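Local atomic coordinates of putative uncharacterized protein (PDB entry 2Z6V), a protein that probably transfers a sulfuryl group from the donor PAPS to an acceptor whose identity is not established. Residues I27-K35 with W51-V59; L136-P145 with L152-L161. All blocks are in the same frame, centred on the assembly; numbering follows the deposited sequence.

Contact 1 (I27-K35 with W51-V59); sequences ITTADDVFK and WREGLALIV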
loop_
_atom_site.group_PDB
_atom_site.type_symbol
_atom_site.label_atom_id
_atom_site.label_comp_id
_atom_site.label_asym_id
_atom_site.label_seq_id
_atom_site.Cartn_x
_atom_site.Cartn_y
_atom_site.Cartn_z
ATOM N N ILE A 27 -25.306 10.424 -7.047
ATOM C CA ILE A 27 -24.476 10.108 -5.890
ATOM C C ILE A 27 -24.054 11.390 -5.184
ATOM O O ILE A 27 -23.126 12.080 -5.609
ATOM C CB ILE A 27 -23.222 9.307 -6.296
ATOM C CG1 ILE A 27 -23.638 7.902 -6.739
ATOM C CG2 ILE A 27 -22.236 9.248 -5.129
ATOM C CD1 ILE A 27 -22.483 6.992 -7.064
ATOM N N THR A 28 -24.746 11.699 -4.095
ATOM C CA THR A 28 -24.466 12.909 -3.342
ATOM C C THR A 28 -23.887 12.630 -1.949
ATOM O O THR A 28 -23.170 13.466 -1.396
ATOM C CB THR A 28 -25.756 13.783 -3.242
ATOM O OG1 THR A 28 -25.525 14.902 -2.379
ATOM C CG2 THR A 28 -26.927 12.963 -2.722
ATOM N N THR A 29 -24.177 11.454 -1.394
ATOM C CA THR A 29 -23.669 11.099 -0.070
ATOM C C THR A 29 -22.990 9.733 -0.009
ATOM O O THR A 29 -23.031 8.954 -0.958
ATOM C CB THR A 29 -24.791 11.085 0.984
ATOM O OG1 THR A 29 -25.667 9.975 0.735
ATOM C CG2 THR A 29 -25.584 12.373 0.937
ATOM N N ALA A 30 -22.374 9.449 1.132
ATOM C CA ALA A 30 -21.703 8.178 1.346
ATOM C C ALA A 30 -22.728 7.051 1.326
ATOM O O ALA A 30 -22.429 5.937 0.890
ATOM C CB ALA A 30 -20.975 8.191 2.676
ATOM N N ASP A 31 -23.939 7.343 1.793
ATOM C CA ASP A 31 -24.992 6.331 1.819
ATOM C C ASP A 31 -25.443 5.942 0.413
ATOM O O ASP A 31 -25.872 4.810 0.189
ATOM C CB ASP A 31 -26.187 6.819 2.644
ATOM C CG ASP A 31 -25.881 6.895 4.137
ATOM O OD1 ASP A 31 -25.405 5.886 4.711
ATOM O OD2 ASP A 31 -26.125 7.963 4.737
ATOM N N ASP A 32 -25.351 6.880 -0.530
ATOM C CA ASP A 32 -25.731 6.599 -1.911
ATOM C C ASP A 32 -24.722 5.622 -2.487
ATOM O O ASP A 32 -25.078 4.694 -3.216
ATOM C CB ASP A 32 -25.734 7.874 -2.758
ATOM C CG ASP A 32 -26.840 8.843 -2.365
ATOM O OD1 ASP A 32 -27.989 8.391 -2.140
ATOM O OD2 ASP A 32 -26.556 10.058 -2.298
ATOM N N VAL A 33 -23.453 5.850 -2.160
ATOM C CA VAL A 33 -22.374 4.986 -2.611
ATOM C C VAL A 33 -22.649 3.596 -2.037
ATOM O O VAL A 33 -22.499 2.581 -2.718
ATOM C CB VAL A 33 -21.008 5.508 -2.100
ATOM C CG1 VAL A 33 -19.902 4.505 -2.401
ATOM C CG2 VAL A 33 -20.694 6.837 -2.753
ATOM N N PHE A 34 -23.072 3.561 -0.778
ATOM C CA PHE A 34 -23.370 2.299 -0.134
ATOM C C PHE A 34 -24.475 1.567 -0.886
ATOM O O PHE A 34 -24.357 0.366 -1.150
ATOM C CB PHE A 34 -23.803 2.516 1.313
ATOM C CG PHE A 34 -24.065 1.240 2.059
ATOM C CD1 PHE A 34 -23.071 0.648 2.822
ATOM C CD2 PHE A 34 -25.307 0.616 1.985
ATOM C CE1 PHE A 34 -23.308 -0.553 3.504
ATOM C CE2 PHE A 34 -25.557 -0.583 2.661
ATOM C CZ PHE A 34 -24.557 -1.169 3.421
ATOM N N LYS A 35 -25.547 2.281 -1.231
ATOM C CA LYS A 35 -26.664 1.658 -1.943
ATOM C C LYS A 35 -26.221 1.017 -3.250
ATOM O O LYS A 35 -26.638 -0.093 -3.580
ATOM C CB LYS A 35 -27.768 2.677 -2.232
ATOM C CG LYS A 35 -28.468 3.210 -1.000
ATOM C CD LYS A 35 -29.664 4.060 -1.395
ATOM C CE LYS A 35 -30.237 4.829 -0.207
ATOM N NZ LYS A 35 -29.270 5.848 0.309
ATOM N N TRP A 51 -16.535 2.831 8.055
ATOM C CA TRP A 51 -16.273 3.194 6.670
ATOM C C TRP A 51 -16.828 4.547 6.261
ATOM O O TRP A 51 -16.261 5.230 5.415
ATOM C CB TRP A 51 -16.873 2.139 5.740
ATOM C CG TRP A 51 -18.351 1.953 5.954
ATOM C CD1 TRP A 51 -18.947 1.094 6.826
ATOM C CD2 TRP A 51 -19.413 2.678 5.314
ATOM N NE1 TRP A 51 -20.312 1.235 6.772
ATOM C CE2 TRP A 51 -20.627 2.202 5.855
ATOM C CE3 TRP A 51 -19.455 3.686 4.338
ATOM C CZ2 TRP A 51 -21.876 2.700 5.453
ATOM C CZ3 TRP A 51 -20.698 4.182 3.939
ATOM C CH2 TRP A 51 -21.891 3.686 4.498
ATOM N N ARG A 52 -17.942 4.926 6.871
ATOM C CA ARG A 52 -18.627 6.154 6.525
ATOM C C ARG A 52 -17.890 7.472 6.679
ATOM O O ARG A 52 -17.916 8.297 5.772
ATOM C CB ARG A 52 -19.951 6.227 7.281
ATOM C CG ARG A 52 -20.867 7.298 6.743
ATOM C CD ARG A 52 -22.254 7.247 7.359
ATOM N NE ARG A 52 -23.217 7.918 6.488
ATOM C CZ ARG A 52 -23.136 9.196 6.111
ATOM N NH1 ARG A 52 -22.133 9.962 6.529
ATOM N NH2 ARG A 52 -24.054 9.708 5.298
ATOM N N GLU A 53 -17.227 7.687 7.805
ATOM C CA GLU A 53 -16.558 8.967 7.996
ATOM C C GLU A 53 -15.600 9.355 6.867
ATOM O O GLU A 53 -15.687 10.465 6.338
ATOM C CB GLU A 53 -15.838 9.006 9.347
ATOM C CG GLU A 53 -15.172 10.341 9.613
ATOM C CD GLU A 53 -14.740 10.530 11.052
ATOM O OE1 GLU A 53 -14.424 9.524 11.732
ATOM O OE2 GLU A 53 -14.701 11.699 11.497
ATOM N N GLY A 54 -14.700 8.444 6.495
ATOM C CA GLY A 54 -13.749 8.721 5.433
ATOM C C GLY A 54 -14.384 8.869 4.059
ATOM O O GLY A 54 -14.031 9.782 3.295
ATOM N N LEU A 55 -15.318 7.978 3.725
ATOM C CA LEU A 55 -15.982 8.050 2.428
ATOM C C LEU A 55 -16.725 9.383 2.288
ATOM O O LEU A 55 -16.746 9.975 1.205
ATOM C CB LEU A 55 -16.956 6.880 2.250
ATOM C CG LEU A 55 -17.733 6.834 0.924
ATOM C CD1 LEU A 55 -16.771 6.803 -0.263
ATOM C CD2 LEU A 55 -18.634 5.613 0.903
ATOM N N ALA A 56 -17.320 9.862 3.382
ATOM C CA ALA A 56 -18.053 11.129 3.346
ATOM C C ALA A 56 -17.136 12.305 2.984
ATOM O O ALA A 56 -17.554 13.230 2.287
ATOM C CB ALA A 56 -18.737 11.385 4.682
ATOM N N LEU A 57 -15.892 12.265 3.457
ATOM C CA LEU A 57 -14.921 13.311 3.152
ATOM C C LEU A 57 -14.573 13.280 1.668
ATOM O O LEU A 57 -14.506 14.317 1.005
ATOM C CB LEU A 57 -13.644 13.100 3.956
ATOM C CG LEU A 57 -13.688 13.449 5.439
ATOM C CD1 LEU A 57 -12.347 13.116 6.084
ATOM C CD2 LEU A 57 -14.007 14.937 5.596
ATOM N N ILE A 58 -14.342 12.076 1.157
ATOM C CA ILE A 58 -13.996 11.885 -0.246
ATOM C C ILE A 58 -15.131 12.374 -1.142
ATOM O O ILE A 58 -14.912 13.164 -2.060
ATOM C CB ILE A 58 -13.709 10.378 -0.545
ATOM C CG1 ILE A 58 -12.477 9.925 0.241
ATOM C CG2 ILE A 58 -13.501 10.155 -2.038
ATOM C CD1 ILE A 58 -12.231 8.426 0.210
ATOM N N VAL A 59 -16.340 11.897 -0.865
ATOM C CA VAL A 59 -17.523 12.259 -1.642
ATOM C C VAL A 59 -17.807 13.755 -1.630
ATOM O O VAL A 59 -18.116 14.347 -2.665
ATOM C CB VAL A 59 -18.766 11.517 -1.121
ATOM C CG1 VAL A 59 -20.004 11.989 -1.856
ATOM C CG2 VAL A 59 -18.575 10.021 -1.298
#
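Thr28 opens the contact with its backbone, its O lying 3.5 Å from CG1 of Val59. One residue on, Thr29 is the N-cap of the helix that follows; it pairs with Asp32 in a capping box, where Asp32 OD2 takes the backbone N-H groups of Thr28 and Thr29 from opposite faces of its carboxylate plane and Thr29 OG1 accepts in return from Asp32 N, a weak bond. Ala30 is the knob of the interface: its CB sits in a hole made by Trp51, Arg52, Leu55 and Ala56, 3.9 Å from Leu55 CD2, and it also lies over one face of the Arg52 guanidinium. Asp31 then forms a salt bridge with that same group. Arg52 NH2 donates to Asp31 OD2 at 2.8 Å and nearly straight, within the guanidinium plane but from above the carboxylate plane; the bonds from NE are weak. Val33 divides its branches, CG1 meeting Leu55 CD2 tip to tip at 3.7 Å while CG2 slides past Val59 CG2. With CG anti to the backbone N (chi1 -177°), Phe34 sets its ring beside Trp51, and Phe34 CD1 comes to 3.5 Å from Trp51 CZ2; the planes differ by 23° but are slid apart and barely overlap. The short helical segments cross at 107°, with axes 9.6 Å apart. Helix 70-96 packs against both, touching Val33 through Thr81 and Leu55 through Ala80, while helix 212-219 meets helix 50-64 at Leu57 and Ile58.

Contact 2 (L136-P145 with L152-L161); sequences LHWQCVHPIP and LRTDPRCLAL
Trp138 reaches from the 3-10 turn toward segment 152-161, and its side chain can be followed outward atom by atom. CB starts 4.1 Å from Cys158 CA. Chi1 of 77° places CG between the backbone N and the carbonyl carbon, and the indole then lies with Cys158 CB over one face of its five-membered ring, 3.7 Å from the centroid: a CH-pi contact. Gln139 CG covers the opposite face. Trp138 CD1 meets Cys158 SG at 3.6 Å, a sulfur-aromatic approach that is oblique. Trp138 NE1 donates to Leu152 O at 2.8 Å, bent to 148°, which satisfies the indole N-H and fixes the ring's rotation. Along the six-membered ring, CE3 touches Arg157 CB, CZ3 stands over the centre of the Arg157 guanidinium, and CH2 packs on Asp155 CG.

That guanidinium is gripped twice in its own plane: Arg157 NH1 (2.6 Å) and NH2 (3.0 Å) both donate to O of Pro145, a residue preceded by a cis peptide bond, while NE and NH2 hold the two oxygens of Asp155 side-on. Asp155 is also the N-cap, its OD1 accepting from Arg157 N, so one carboxylate both caps helix 156-166 and holds the arginine. The pattern is an N-capped helix start folded back on the loop after edge strand 132-134 of the parallel sheet, within the sulfotransferase family region.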
loop_
_atom_site.group_PDB
_atom_site.type_symbol
_atom_site.label_atom_id
_atom_site.label_comp_id
_atom_site.label_asym_id
_atom_site.label_seq_id
_atom_site.Cartn_x
_atom_site.Cartn_y
_atom_site.Cartn_z
ATOM N N LEU A 136 -1.880 -10.826 -2.642
ATOM C CA LEU A 136 -1.771 -10.631 -4.078
ATOM C C LEU A 136 -2.800 -9.614 -4.528
ATOM O O LEU A 136 -3.891 -9.531 -3.965
ATOM C CB LEU A 136 -1.969 -11.967 -4.793
ATOM C CG LEU A 136 -1.104 -13.073 -4.175
ATOM C CD1 LEU A 136 -1.315 -14.362 -4.940
ATOM C CD2 LEU A 136 0.376 -12.663 -4.188
ATOM N N HIS A 137 -2.450 -8.833 -5.542
ATOM C CA HIS A 137 -3.355 -7.814 -6.038
ATOM C C HIS A 137 -4.769 -8.294 -6.384
ATOM O O HIS A 137 -5.745 -7.584 -6.097
ATOM C CB HIS A 137 -2.759 -7.097 -7.249
ATOM C CG HIS A 137 -3.604 -5.963 -7.737
ATOM N ND1 HIS A 137 -3.882 -4.857 -6.957
ATOM C CD2 HIS A 137 -4.308 -5.803 -8.884
ATOM C CE1 HIS A 137 -4.726 -4.070 -7.601
ATOM N NE2 HIS A 137 -5.001 -4.622 -8.773
ATOM N N TRP A 138 -4.907 -9.477 -6.984
ATOM C CA TRP A 138 -6.243 -9.932 -7.331
ATOM C C TRP A 138 -7.110 -10.169 -6.103
ATOM O O TRP A 138 -8.336 -10.136 -6.193
ATOM C CB TRP A 138 -6.211 -11.189 -8.210
ATOM C CG TRP A 138 -5.923 -12.503 -7.534
ATOM C CD1 TRP A 138 -4.701 -13.109 -7.386
ATOM C CD2 TRP A 138 -6.890 -13.422 -7.004
ATOM N NE1 TRP A 138 -4.854 -14.348 -6.808
ATOM C CE2 TRP A 138 -6.185 -14.565 -6.563
ATOM C CE3 TRP A 138 -8.284 -13.390 -6.860
ATOM C CZ2 TRP A 138 -6.828 -15.671 -5.993
ATOM C CZ3 TRP A 138 -8.929 -14.494 -6.289
ATOM C CH2 TRP A 138 -8.198 -15.619 -5.864
ATOM N N GLN A 139 -6.477 -10.392 -4.954
ATOM C CA GLN A 139 -7.220 -10.618 -3.719
ATOM C C GLN A 139 -7.722 -9.296 -3.150
ATOM O O GLN A 139 -8.481 -9.270 -2.176
ATOM C CB GLN A 139 -6.352 -11.351 -2.695
ATOM C CG GLN A 139 -5.883 -12.700 -3.197
ATOM C CD GLN A 139 -4.927 -13.365 -2.246
ATOM O OE1 GLN A 139 -4.012 -12.722 -1.718
ATOM N NE2 GLN A 139 -5.119 -14.665 -2.023
ATOM N N CYS A 140 -7.295 -8.198 -3.763
ATOM C CA CYS A 140 -7.741 -6.884 -3.339
ATOM C C CYS A 140 -8.789 -6.359 -4.319
ATOM O O CYS A 140 -9.275 -5.239 -4.185
ATOM C CB CYS A 140 -6.556 -5.934 -3.245
ATOM S SG CYS A 140 -5.478 -6.328 -1.854
ATOM N N VAL A 141 -9.131 -7.186 -5.301
ATOM C CA VAL A 141 -10.140 -6.850 -6.290
ATOM C C VAL A 141 -11.332 -7.795 -6.096
ATOM O O VAL A 141 -12.477 -7.354 -5.993
ATOM C CB VAL A 141 -9.587 -6.997 -7.731
ATOM C CG1 VAL A 141 -10.713 -6.835 -8.760
ATOM C CG2 VAL A 141 -8.515 -5.952 -7.966
ATOM N N HIS A 142 -11.052 -9.092 -6.036
ATOM C CA HIS A 142 -12.095 -10.100 -5.839
ATOM C C HIS A 142 -11.699 -11.071 -4.725
ATOM O O HIS A 142 -11.365 -12.225 -4.991
ATOM C CB HIS A 142 -12.327 -10.875 -7.133
ATOM C CG HIS A 142 -12.747 -10.014 -8.279
ATOM N ND1 HIS A 142 -13.759 -9.082 -8.176
ATOM C CD2 HIS A 142 -12.308 -9.953 -9.559
ATOM C CE1 HIS A 142 -13.926 -8.486 -9.343
ATOM N NE2 HIS A 142 -13.058 -8.996 -10.199
ATOM N N PRO A 143 -11.759 -10.621 -3.460
ATOM C CA PRO A 143 -11.393 -11.451 -2.304
ATOM C C PRO A 143 -12.244 -12.689 -2.016
ATOM O O PRO A 143 -11.708 -13.740 -1.661
ATOM C CB PRO A 143 -11.432 -10.456 -1.143
ATOM C CG PRO A 143 -12.547 -9.542 -1.540
ATOM C CD PRO A 143 -12.262 -9.306 -3.017
ATOM N N ILE A 144 -13.556 -12.559 -2.180
ATOM C CA ILE A 144 -14.495 -13.635 -1.885
ATOM C C ILE A 144 -14.979 -14.387 -3.119
ATOM O O ILE A 144 -15.411 -13.768 -4.093
ATOM C CB ILE A 144 -15.733 -13.058 -1.130
ATOM C CG1 ILE A 144 -15.268 -12.343 0.140
ATOM C CG2 ILE A 144 -16.734 -14.159 -0.801
ATOM C CD1 ILE A 144 -14.353 -13.175 1.026
ATOM N N PRO A 145 -14.930 -15.734 -3.094
ATOM C CA PRO A 145 -14.462 -16.636 -2.026
ATOM C C PRO A 145 -12.946 -16.845 -2.138
ATOM O O PRO A 145 -12.396 -16.799 -3.231
ATOM C CB PRO A 145 -15.227 -17.942 -2.293
ATOM C CG PRO A 145 -16.274 -17.579 -3.329
ATOM C CD PRO A 145 -15.614 -16.502 -4.142
ATOM N N LEU A 152 -3.394 -19.880 -6.041
ATOM C CA LEU A 152 -3.251 -18.455 -5.780
ATOM C C LEU A 152 -2.842 -17.673 -7.027
ATOM O O LEU A 152 -3.079 -16.465 -7.120
ATOM C CB LEU A 152 -2.240 -18.215 -4.660
ATOM C CG LEU A 152 -2.654 -18.739 -3.282
ATOM C CD1 LEU A 152 -1.552 -18.430 -2.280
ATOM C CD2 LEU A 152 -3.974 -18.102 -2.844
ATOM N N ARG A 153 -2.238 -18.361 -7.990
ATOM C CA ARG A 153 -1.815 -17.694 -9.213
ATOM C C ARG A 153 -2.545 -18.166 -10.469
ATOM O O ARG A 153 -2.333 -17.606 -11.547
ATOM C CB ARG A 153 -0.305 -17.855 -9.407
ATOM C CG ARG A 153 0.546 -17.402 -8.215
ATOM C CD ARG A 153 2.018 -17.453 -8.590
ATOM N NE ARG A 153 2.941 -17.468 -7.451
ATOM C CZ ARG A 153 3.052 -16.506 -6.532
ATOM N NH1 ARG A 153 3.936 -16.642 -5.554
ATOM N NH2 ARG A 153 2.286 -15.417 -6.577
ATOM N N THR A 154 -3.410 -19.173 -10.339
ATOM C CA THR A 154 -4.143 -19.680 -11.500
ATOM C C THR A 154 -5.660 -19.580 -11.389
ATOM O O THR A 154 -6.394 -20.024 -12.283
ATOM C CB THR A 154 -3.780 -21.140 -11.802
ATOM O OG1 THR A 154 -4.048 -21.951 -10.652
ATOM C CG2 THR A 154 -2.312 -21.240 -12.189
ATOM N N ASP A 155 -6.128 -18.995 -10.295
ATOM C CA ASP A 155 -7.555 -18.832 -10.089
ATOM C C ASP A 155 -8.115 -17.969 -11.224
ATOM O O ASP A 155 -7.542 -16.929 -11.575
ATOM C CB ASP A 155 -7.805 -18.176 -8.732
ATOM C CG ASP A 155 -9.274 -18.067 -8.398
ATOM O OD1 ASP A 155 -9.957 -17.177 -8.964
ATOM O OD2 ASP A 155 -9.743 -18.885 -7.572
ATOM N N PRO A 156 -9.237 -18.399 -11.827
ATOM C CA PRO A 156 -9.882 -17.673 -12.930
ATOM C C PRO A 156 -10.034 -16.163 -12.704
ATOM O O PRO A 156 -10.001 -15.383 -13.655
ATOM C CB PRO A 156 -11.225 -18.382 -13.063
ATOM C CG PRO A 156 -10.878 -19.800 -12.704
ATOM C CD PRO A 156 -9.996 -19.618 -11.491
ATOM N N ARG A 157 -10.208 -15.743 -11.457
ATOM C CA ARG A 157 -10.352 -14.318 -11.184
ATOM C C ARG A 157 -9.005 -13.648 -11.396
ATOM O O ARG A 157 -8.928 -12.507 -11.848
ATOM C CB ARG A 157 -10.862 -14.093 -9.762
ATOM C CG ARG A 157 -12.321 -14.506 -9.596
ATOM C CD ARG A 157 -12.669 -14.772 -8.149
ATOM N NE ARG A 157 -11.928 -15.907 -7.606
ATOM C CZ ARG A 157 -11.988 -16.291 -6.336
ATOM N NH1 ARG A 157 -12.756 -15.630 -5.488
ATOM N NH2 ARG A 157 -11.279 -17.327 -5.910
ATOM N N CYS A 158 -7.939 -14.372 -11.080
ATOM C CA CYS A 158 -6.601 -13.847 -11.281
ATOM C C CYS A 158 -6.303 -13.839 -12.785
ATOM O O CYS A 158 -5.809 -12.854 -13.324
ATOM C CB CYS A 158 -5.577 -14.720 -10.568
ATOM S SG CYS A 158 -3.903 -14.132 -10.781
ATOM N N LEU A 159 -6.609 -14.944 -13.461
ATOM C CA LEU A 159 -6.370 -15.022 -14.896
ATOM C C LEU A 159 -7.174 -13.964 -15.654
ATOM O O LEU A 159 -6.654 -13.313 -16.564
ATOM C CB LEU A 159 -6.712 -16.420 -15.413
ATOM C CG LEU A 159 -5.842 -17.531 -14.817
ATOM C CD1 LEU A 159 -6.134 -18.841 -15.543
ATOM C CD2 LEU A 159 -4.360 -17.162 -14.938
ATOM N N ALA A 160 -8.434 -13.785 -15.266
ATOM C CA ALA A 160 -9.298 -12.802 -15.908
ATOM C C ALA A 160 -8.713 -11.408 -15.760
ATOM O O ALA A 160 -8.759 -10.607 -16.683
ATOM C CB ALA A 160 -10.689 -12.846 -15.296
ATOM N N LEU A 161 -8.172 -11.122 -14.587
ATOM C CA LEU A 161 -7.575 -9.825 -14.307
ATOM C C LEU A 161 -6.350 -9.615 -15.198
ATOM O O LEU A 161 -6.085 -8.509 -15.664
ATOM C CB LEU A 161 -7.171 -9.773 -12.836
ATOM C CG LEU A 161 -7.681 -8.599 -12.015
ATOM C CD1 LEU A 161 -6.877 -7.350 -12.361
ATOM C CD2 LEU A 161 -9.172 -8.412 -12.284
#

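Overall arrangement
Both contacts are partly buried; the centre of contact 1 lies about 22 Å from the centre of the chain and that of contact 2 about 17 Å. They do not touch, their nearest atoms being about 14 Å apart, yet helix 70-96 borders each: it packs on both helices of contact 1 and on Pro143 and Ile144 of contact 2. Contact 1 joins two helices that precede the sheet in sequence, through an alanine knob, aliphatic side chains and a Phe-Trp pair; its cross-segment bonds all belong to the partly exposed Asp31-Arg52 pair. Contact 2 joins a loop to a helix start, with side-chain bonds to the backbone carbonyls of Leu152 and Pro145. Capped helix starts occur in both.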